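Local atomic coordinates of intimin (Escherichia coli O127:H6 str. E2348/69, PDB entry 6TQD), a protein that probably serves as a bacterial outer-membrane adhesin whose extracellular passenger includes immunoglobulin-like domains. Residues D13-E18 / T97-S102; S42-Q47 / I65-V70. All coordinates share one frame; numbering follows the deposited sequence. Where two conformers were deposited one is given.

After strand 6-9 the chain forms strand 14-17, an outermost strand of a mixed sheet, which pairs with strand 90-101. Interaction 1 (13-18 with 97-102) closes this long loop of 78 intervening residues. Interaction 2 (42-47 with 65-70) closes a shorter one and is nested inside it. It brings the short helix 42-45, next to strand 34-40, against the loop between strands 62-65 and 76-85. The centres of the two contacts lie about 10 Å apart, and they touch directly. Glu-18 OE2 probably takes a hydrogen bond from Tyr-69 N, which connects the paired strands to that loop. Leu-66 CD2 also packs on Gly-16 O.

Interaction 1 (D13-E18 / T97-S102); sequences DINGTE and TITVLS
Ile-14 and Ile-98 form the first bridge of a parallel strand pairing that runs on to Thr-17 and Leu-101. In this beta sandwich, consistent with an immunoglobulin-like fold, strand 14-17 forms an edge of a mixed sheet beside the last strand, 90-101, of the same domain. Bonds alternate in direction: Thr-99 N gives to Ile-14 O (2.9 Å), and Gly-16 N to Thr-99 O (3.1 Å). Just ahead of the strand, the Asp-13 carboxylate continues the ladder. Its CG lies anti to the carbonyl carbon (chi1 -69°), and OD1 accepts from Thr-97 N at 3.1 Å. The donor sits above the carboxylate plane, 59° out of it. A water also bonds OD1 and Thr-97 OG1, and Lys-78 NZ meets that hydroxyl as well. A bound sodium ion lies about 4 Å from the Asp-13 side chain. Ile-14 and Ile-98 turn to the same face; CB of the first meets CG1 of the second at 4.1 Å. On the other face Asn-15 OD1 comes to 3.3 Å from Thr-99 CB, the two side chains running alongside each other. At the far end, the extended Glu-18 chain reaches Asn-103 N through OE1. Val-100 CG1 touches Glu-18 CB at 3.7 Å.

Interaction 2 (S42-Q47 / I65-V70); sequences SALRSQ and ILPAYV
Gln-47, in segment 42-47, meets Pro-67 and Val-70. Its CB, directed toward the loop, rests on Pro-67 CB at 3.7 Å and lies a little farther from CG of the same ring. CG is anti to the carbonyl carbon, and the chain then bends at chi2 (-64°), which turns CD toward Val-70. There CD lies 3.9 Å from Val-70 CG2. OE1 is also close to that methyl, and the two side chains cross at about a right angle. OE1 accepts a hydrogen bond from a water at 2.6 Å. The same water donates to Ala-68 O, so the amide is tied to the loop backbone indirectly. This is packing at the margin of a beta sandwich consistent with an immunoglobulin-like fold, where a helical turn after strand 34-40 meets the loop after strand 62-65. A second water donates to Gln-47 O and accepts from Ala-68 N at 2.9 Å. Deeper in, Leu-44 crosses Pro-67 at about a right angle. Its CD2 touches the ring at CD, 3.8 Å away. Leu-44 is buried, and it also packs on Ile-51, Tyr-77 and Ile-98. Pro-67 lies against Tyr-77 too, and its CB comes to 3.1 Å from Gln-47 O.

Interaction 1 (D13-E18 / T97-S102)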
loop_
_atom_site.group_PDB
_atom_site.type_symbol
_atom_site.label_atom_id
_atom_site.label_comp_id
_atom_site.label_asym_id
_atom_site.label_seq_id
_atom_site.Cartn_x
_atom_site.Cartn_y
_atom_site.Cartn_z
ATOM N N ASP A 13 -3.988 -13.389 4.372
ATOM C CA ASP A 13 -3.607 -12.711 3.146
ATOM C C ASP A 13 -2.204 -12.140 3.313
ATOM O O ASP A 13 -1.654 -12.090 4.415
ATOM C CB ASP A 13 -4.606 -11.613 2.795
ATOM C CG ASP A 13 -5.957 -12.171 2.366
ATOM O OD1 ASP A 13 -5.987 -13.210 1.661
ATOM O OD2 ASP A 13 -6.985 -11.569 2.736
ATOM N N ILE A 14 -1.615 -11.722 2.206
ATOM C CA ILE A 14 -0.233 -11.266 2.182
ATOM C C ILE A 14 -0.205 -9.770 1.923
ATOM O O ILE A 14 -0.906 -9.269 1.033
ATOM C CB ILE A 14 0.600 -12.035 1.143
ATOM C CG1 ILE A 14 0.792 -13.476 1.632
ATOM C CG2 ILE A 14 1.926 -11.360 0.901
ATOM C CD1 ILE A 14 1.302 -14.418 0.595
ATOM N N ASN A 15 0.557 -9.060 2.751
ATOM C CA ASN A 15 0.868 -7.641 2.571
ATOM C C ASN A 15 2.375 -7.511 2.668
ATOM O O ASN A 15 2.968 -7.928 3.673
ATOM C CB ASN A 15 0.212 -6.823 3.671
ATOM C CG ASN A 15 -1.290 -7.017 3.723
ATOM O OD1 ASN A 15 -2.014 -6.635 2.804
ATOM N ND2 ASN A 15 -1.766 -7.601 4.812
ATOM N N GLY A 16 3.006 -6.987 1.621
ATOM C CA GLY A 16 4.452 -6.924 1.598
ATOM C C GLY A 16 5.002 -5.815 0.737
ATOM O O GLY A 16 4.308 -5.223 -0.081
ATOM N N THR A 17 6.299 -5.580 0.909
ATOM C CA THR A 17 6.981 -4.562 0.141
ATOM C C THR A 17 7.181 -5.056 -1.288
ATOM O O THR A 17 7.418 -6.244 -1.535
ATOM C CB THR A 17 8.359 -4.305 0.758
ATOM O OG1 THR A 17 8.203 -3.818 2.097
ATOM C CG2 THR A 17 9.117 -3.225 -0.044
ATOM N N GLU A 18 7.096 -4.124 -2.231
ATOM C CA GLU A 18 7.325 -4.430 -3.638
ATOM C C GLU A 18 8.638 -5.180 -3.809
ATOM O O GLU A 18 9.638 -4.866 -3.163
ATOM C CB GLU A 18 7.358 -3.111 -4.425
ATOM C CG GLU A 18 8.418 -2.112 -3.947
ATOM C CD GLU A 18 8.438 -0.836 -4.766
ATOM O OE1 GLU A 18 8.503 0.268 -4.159
ATOM O OE2 GLU A 18 8.378 -0.924 -6.015
ATOM N N THR A 97 -5.306 -12.928 -1.348
ATOM C CA THR A 97 -5.159 -11.540 -1.758
ATOM C C THR A 97 -3.773 -11.055 -1.361
ATOM O O THR A 97 -3.358 -11.216 -0.204
ATOM C CB THR A 97 -6.252 -10.671 -1.137
ATOM O OG1 THR A 97 -7.544 -11.182 -1.514
ATOM C CG2 THR A 97 -6.129 -9.218 -1.601
ATOM N N ILE A 98 -3.058 -10.494 -2.326
ATOM C CA ILE A 98 -1.696 -10.007 -2.139
ATOM C C ILE A 98 -1.712 -8.505 -2.395
ATOM O O ILE A 98 -2.095 -8.057 -3.483
ATOM C CB ILE A 98 -0.720 -10.725 -3.082
ATOM C CG1 ILE A 98 -0.719 -12.232 -2.771
ATOM C CG2 ILE A 98 0.687 -10.129 -2.996
ATOM C CD1 ILE A 98 -0.090 -13.090 -3.843
ATOM N N THR A 99 -1.305 -7.734 -1.396
ATOM C CA THR A 99 -1.251 -6.281 -1.496
ATOM C C THR A 99 0.202 -5.843 -1.428
ATOM O O THR A 99 0.945 -6.278 -0.542
ATOM C CB THR A 99 -2.051 -5.637 -0.372
ATOM O OG1 THR A 99 -3.411 -6.100 -0.442
ATOM C CG2 THR A 99 -2.042 -4.122 -0.504
ATOM N N VAL A 100 0.592 -4.967 -2.342
ATOM C CA VAL A 100 1.971 -4.533 -2.516
ATOM C C VAL A 100 2.072 -3.104 -2.004
ATOM O O VAL A 100 1.323 -2.218 -2.446
ATOM C CB VAL A 100 2.392 -4.617 -3.992
ATOM C CG1 VAL A 100 3.789 -4.059 -4.183
ATOM C CG2 VAL A 100 2.328 -6.052 -4.461
ATOM N N LEU A 101 2.990 -2.889 -1.077
ATOM C CA LEU A 101 3.335 -1.569 -0.572
ATOM C C LEU A 101 4.644 -1.107 -1.197
ATOM O O LEU A 101 5.480 -1.908 -1.612
ATOM C CB LEU A 101 3.465 -1.596 0.947
ATOM C CG LEU A 101 2.188 -1.829 1.760
ATOM C CD1 LEU A 101 1.753 -3.289 1.740
ATOM C CD2 LEU A 101 2.375 -1.362 3.190
ATOM N N SER A 102 4.812 0.209 -1.271
ATOM C CA SER A 102 6.027 0.759 -1.851
ATOM C C SER A 102 7.176 0.694 -0.847
ATOM O O SER A 102 6.976 0.515 0.357
ATOM C CB SER A 102 5.770 2.199 -2.289
ATOM O OG SER A 102 5.788 3.055 -1.162
HETATM O O HOH W 1 -8.308 -13.093 0.422
HETATM O O HOH W 2 -3.685 -8.416 1.024
#

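Interaction 2 (S42-Q47 / I65-V70)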
loop_
_atom_site.group_PDB
_atom_site.type_symbol
_atom_site.label_atom_id
_atom_site.label_comp_id
_atom_site.label_asym_id
_atom_site.label_seq_id
_atom_site.Cartn_x
_atom_site.Cartn_y
_atom_site.Cartn_z
ATOM N N SER A 42 -2.326 -15.316 -12.441
ATOM C CA SER A 42 -2.259 -14.436 -13.605
ATOM C C SER A 42 -2.328 -12.963 -13.218
ATOM O O SER A 42 -1.755 -12.117 -13.913
ATOM C CB SER A 42 -3.379 -14.779 -14.582
ATOM O OG SER A 42 -4.641 -14.602 -13.973
ATOM N N ALA A 43 -3.025 -12.632 -12.125
ATOM C CA ALA A 43 -3.063 -11.238 -11.680
ATOM C C ALA A 43 -1.669 -10.730 -11.320
ATOM O O ALA A 43 -1.295 -9.612 -11.693
ATOM C CB ALA A 43 -4.014 -11.090 -10.495
ATOM N N LEU A 44 -0.884 -11.532 -10.594
ATOM C CA LEU A 44 0.478 -11.129 -10.285
ATOM C C LEU A 44 1.336 -11.043 -11.535
ATOM O O LEU A 44 2.174 -10.144 -11.658
ATOM C CB LEU A 44 1.151 -12.118 -9.325
ATOM C CG LEU A 44 0.753 -12.119 -7.866
ATOM C CD1 LEU A 44 1.394 -13.325 -7.183
ATOM C CD2 LEU A 44 1.163 -10.824 -7.189
ATOM N N ARG A 45 1.161 -11.983 -12.462
ATOM C CA ARG A 45 2.005 -12.004 -13.652
ATOM C C ARG A 45 1.764 -10.793 -14.539
ATOM O O ARG A 45 2.666 -10.392 -15.275
ATOM C CB ARG A 45 1.819 -13.307 -14.423
ATOM C CG ARG A 45 2.259 -14.494 -13.611
ATOM C CD ARG A 45 2.405 -15.763 -14.417
ATOM N NE ARG A 45 2.714 -16.856 -13.498
ATOM C CZ ARG A 45 3.917 -17.403 -13.324
ATOM N NH1 ARG A 45 4.963 -17.014 -14.044
ATOM N NH2 ARG A 45 4.059 -18.375 -12.434
ATOM N N SER A 46 0.565 -10.213 -14.488
ATOM C CA SER A 46 0.294 -9.002 -15.254
ATOM C C SER A 46 1.306 -7.915 -14.933
ATOM O O SER A 46 1.598 -7.060 -15.782
ATOM C CB SER A 46 -1.116 -8.497 -14.945
ATOM O OG SER A 46 -1.162 -7.883 -13.667
ATOM N N GLN A 47 1.851 -7.926 -13.717
ATOM C CA GLN A 47 2.813 -6.921 -13.282
ATOM C C GLN A 47 4.183 -7.508 -12.954
ATOM O O GLN A 47 5.003 -6.837 -12.323
ATOM C CB GLN A 47 2.243 -6.116 -12.108
ATOM C CG GLN A 47 1.174 -5.123 -12.515
ATOM C CD GLN A 47 1.742 -4.065 -13.434
ATOM O OE1 GLN A 47 2.933 -3.757 -13.373
ATOM N NE2 GLN A 47 0.905 -3.526 -14.310
ATOM N N ILE A 65 6.393 -13.861 -5.171
ATOM C CA ILE A 65 7.328 -12.804 -5.539
ATOM C C ILE A 65 6.472 -11.609 -5.930
ATOM O O ILE A 65 5.736 -11.657 -6.916
ATOM C CB ILE A 65 8.244 -13.230 -6.688
ATOM C CG1 ILE A 65 8.898 -14.587 -6.391
ATOM C CG2 ILE A 65 9.290 -12.144 -6.940
ATOM C CD1 ILE A 65 9.559 -14.686 -5.041
ATOM N N LEU A 66 6.556 -10.536 -5.147
ATOM C CA LEU A 66 5.672 -9.401 -5.353
ATOM C C LEU A 66 6.188 -8.510 -6.479
ATOM O O LEU A 66 7.402 -8.326 -6.621
ATOM C CB LEU A 66 5.563 -8.598 -4.061
ATOM C CG LEU A 66 4.465 -9.074 -3.095
ATOM C CD1 LEU A 66 4.606 -10.551 -2.778
ATOM C CD2 LEU A 66 4.446 -8.258 -1.814
ATOM N N PRO A 67 5.301 -7.970 -7.307
ATOM C CA PRO A 67 5.749 -7.062 -8.373
ATOM C C PRO A 67 6.213 -5.721 -7.812
ATOM O O PRO A 67 6.103 -5.438 -6.617
ATOM C CB PRO A 67 4.506 -6.893 -9.248
ATOM C CG PRO A 67 3.377 -7.133 -8.343
ATOM C CD PRO A 67 3.845 -8.178 -7.350
ATOM N N ALA A 68 6.739 -4.892 -8.707
ATOM C CA ALA A 68 7.025 -3.509 -8.366
ATOM C C ALA A 68 5.734 -2.752 -8.081
ATOM O O ALA A 68 4.670 -3.057 -8.620
ATOM C CB ALA A 68 7.776 -2.823 -9.503
ATOM N N TYR A 69 5.844 -1.745 -7.224
ATOM C CA TYR A 69 4.700 -0.920 -6.881
ATOM C C TYR A 69 4.304 -0.071 -8.080
ATOM O O TYR A 69 5.161 0.477 -8.783
ATOM C CB TYR A 69 5.076 -0.009 -5.720
ATOM C CG TYR A 69 3.973 0.856 -5.186
ATOM C CD1 TYR A 69 3.016 0.359 -4.317
ATOM C CD2 TYR A 69 3.878 2.192 -5.559
ATOM C CE1 TYR A 69 2.011 1.168 -3.824
ATOM C CE2 TYR A 69 2.889 3.004 -5.072
ATOM C CZ TYR A 69 1.950 2.491 -4.208
ATOM O OH TYR A 69 0.959 3.314 -3.726
ATOM N N VAL A 70 3.003 0.057 -8.293
ATOM C CA VAL A 70 2.450 0.853 -9.384
ATOM C C VAL A 70 1.922 2.151 -8.793
ATOM O O VAL A 70 0.941 2.150 -8.043
ATOM C CB VAL A 70 1.345 0.089 -10.127
ATOM C CG1 VAL A 70 0.749 0.948 -11.227
ATOM C CG2 VAL A 70 1.878 -1.229 -10.691
HETATM O O HOH W 3 4.655 -3.091 -11.480
HETATM O O HOH W 4 7.174 -5.697 -11.483
#